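Local coordinates for pheromone response PrgU-like domain-containing protein (PDB 2GMQ), which is of unknown function but belongs to the PrgU-like family and probably takes part in the pheromone response of a plasmid-bearing Enterococcus, at residues 17-20 against 21-24. Sequence-based numbering, arbitrary orientation.
Sequences AIQE and KDLT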
ATOM      1  N   ALA A  17     -22.202  -2.503   0.359  1.00 31.46           N
ATOM      2  CA  ALA A  17     -21.082  -1.770   0.910  1.00 28.88           C
ATOM      3  C   ALA A  17     -19.829  -2.252   0.133  1.00 30.30           C
ATOM      4  O   ALA A  17     -19.675  -3.476  -0.096  1.00 30.11           O
ATOM      5  CB  ALA A  17     -20.911  -2.057   2.383  1.00 30.26           C
ATOM      6  N   ILE A  18     -18.982  -1.313  -0.275  1.00 29.07           N
ATOM      7  CA  ILE A  18     -17.668  -1.695  -0.795  1.00 30.86           C
ATOM      8  C   ILE A  18     -16.606  -0.831  -0.159  1.00 29.93           C
ATOM      9  O   ILE A  18     -16.787   0.424  -0.038  1.00 29.99           O
ATOM     10  CB  ILE A  18     -17.680  -1.531  -2.336  1.00 30.33           C
ATOM     11  CG1 ILE A  18     -18.855  -2.224  -3.004  1.00 33.81           C
ATOM     12  CG2 ILE A  18     -16.313  -1.915  -2.929  1.00 30.87           C
ATOM     13  CD1 ILE A  18     -18.871  -2.167  -4.522  1.00 34.92           C
ATOM     14  N   GLN A  19     -15.542  -1.445   0.362  1.00 28.92           N
ATOM     15  CA  GLN A  19     -14.413  -0.697   0.917  1.00 29.53           C
ATOM     16  C   GLN A  19     -13.759   0.154  -0.154  1.00 29.26           C
ATOM     17  O   GLN A  19     -13.573  -0.234  -1.285  1.00 28.92           O
ATOM     18  CB  GLN A  19     -13.384  -1.574   1.647  1.00 28.89           C
ATOM     19  CG  GLN A  19     -12.899  -2.745   0.838  1.00 31.21           C
ATOM     20  CD  GLN A  19     -11.938  -3.648   1.608  1.00 30.19           C
ATOM     21  OE1 GLN A  19     -11.578  -3.386   2.777  1.00 30.63           O
ATOM     22  NE2 GLN A  19     -11.364  -4.620   0.878  1.00 31.27           N
ATOM     23  N   GLU A  20     -13.572   1.415   0.196  1.00 29.94           N
ATOM     24  CA  GLU A  20     -13.008   2.372  -0.724  1.00 31.93           C
ATOM     25  C   GLU A  20     -11.713   1.868  -1.408  1.00 29.40           C
ATOM     26  O   GLU A  20     -11.437   2.222  -2.574  1.00 32.81           O
ATOM     27  CB  GLU A  20     -12.704   3.657   0.046  1.00 32.10           C
ATOM     28  CG  GLU A  20     -12.351   4.796  -0.843  1.00 35.30           C
ATOM     29  CD  GLU A  20     -10.836   4.925  -1.055  1.00 39.75           C
ATOM     30  OE1 GLU A  20      -9.982   4.154  -0.527  1.00 34.79           O
ATOM     31  OE2 GLU A  20     -10.471   5.855  -1.768  1.00 42.26           O
ATOM     32  N   LYS A  21     -10.838   1.093  -0.711  1.00 28.44           N
ATOM     33  CA  LYS A  21      -9.574   0.672  -1.277  1.00 28.82           C
ATOM     34  C   LYS A  21      -9.738  -0.255  -2.468  1.00 29.09           C
ATOM     35  O   LYS A  21      -8.752  -0.549  -3.149  1.00 29.29           O
ATOM     36  CB  LYS A  21      -8.683   0.013  -0.204  1.00 28.09           C
ATOM     37  CG  LYS A  21      -9.234  -1.206   0.501  1.00 28.37           C
ATOM     38  CD  LYS A  21      -8.249  -1.965   1.345  1.00 33.20           C
ATOM     39  CE  LYS A  21      -8.409  -1.715   2.832  1.00 34.56           C
ATOM     40  NZ  LYS A  21      -7.406  -2.502   3.718  1.00 30.33           N
ATOM     41  N   ASP A  22     -10.958  -0.787  -2.619  1.00 27.80           N
ATOM     42  CA  ASP A  22     -11.269  -1.658  -3.781  1.00 26.63           C
ATOM     43  C   ASP A  22     -11.848  -0.924  -4.990  1.00 27.24           C
ATOM     44  O   ASP A  22     -12.247  -1.612  -5.964  1.00 27.38           O
ATOM     45  CB  ASP A  22     -12.218  -2.779  -3.349  1.00 26.31           C
ATOM     46  CG  ASP A  22     -11.511  -3.892  -2.612  1.00 23.20           C
ATOM     47  OD1 ASP A  22     -10.268  -4.030  -2.734  1.00 22.47           O
ATOM     48  OD2 ASP A  22     -12.203  -4.644  -1.892  1.00 25.72           O
ATOM     49  N   LEU A  23     -11.869   0.433  -4.942  1.00 25.38           N
ATOM     50  CA  LEU A  23     -12.462   1.245  -5.966  1.00 26.59           C
ATOM     51  C   LEU A  23     -11.447   2.175  -6.613  1.00 28.23           C
ATOM     52  O   LEU A  23     -10.561   2.723  -5.915  1.00 28.88           O
ATOM     53  CB  LEU A  23     -13.595   2.104  -5.385  1.00 26.96           C
ATOM     54  CG  LEU A  23     -14.727   1.289  -4.689  1.00 26.94           C
ATOM     55  CD1 LEU A  23     -15.743   2.377  -4.051  1.00 32.00           C
ATOM     56  CD2 LEU A  23     -15.399   0.400  -5.689  1.00 31.08           C
ATOM     57  N   THR A  24     -11.562   2.321  -7.935  1.00 26.33           N
ATOM     58  CA  THR A  24     -10.887   3.379  -8.646  1.00 26.91           C
ATOM     59  C   THR A  24     -11.937   4.459  -8.832  1.00 27.26           C
ATOM     60  O   THR A  24     -12.882   4.254  -9.572  1.00 28.56           O
ATOM     61  CB  THR A  24     -10.312   2.846  -9.969  1.00 29.53           C
ATOM     62  OG1 THR A  24      -9.368   1.790  -9.643  1.00 29.35           O
ATOM     63  CG2 THR A  24      -9.618   3.942 -10.732  1.00 30.55           C
TER
HETATM   64  O   HOH W   1      -9.726  -4.458   4.273  1.00 28.19           O
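The amide of Gln19 and the carboxylate of Asp22 meet with their planes turned 76° apart. Gln19 NE2 donates a fairly straight bond to Asp22 OD2 at 2.9 Å; the acceptor sits in the plane of the amide, whereas the NH2 group comes to OD2 from above the carboxylate plane. On one face of the amide runs the aliphatic part of Lys21, with Lys21 CG 3.8 Å from Gln19 CD. At the carbonyl end, Lys21 CE passes 3.6 Å from Gln19 OE1, and a water takes over from there, donating to OE1 and accepting from Lys21 NZ. Gln19 reaches this far because CG lies between the backbone N and carbonyl carbon (chi1 52°) and the chain then runs extended. Asp22 has further partners: OD2 forms a salt bridge with Arg43, and OD1 accepts from Gln19 NE2 of the second subunit. The reverse bond, from Gln19 NE2 to Asp22 OD1 of that subunit, is also made, so this amide–carboxylate pair lies right at the subunit interface.

The backbone beneath is a short 3-10 turn that links strand 15-19 of the three-stranded mixed sheet to strand 23-27 of the four-stranded antiparallel sheet. Two successive i to i+3 bonds build it, Asp22 N to Gln19 O and Leu23 N to Glu20 O, both 3.0 Å. The turn also brings Ile18 and Leu23 together, their side chains crossing at about a right angle with Ile18 CG2 3.7 Å from Leu23 CD2. Ile18 CG1 lies anti to the carbonyl carbon (chi1 -51°), which leaves CG2 anti to the backbone N and facing the leucine, and both side chains also pack on Leu39 of strand 34-39.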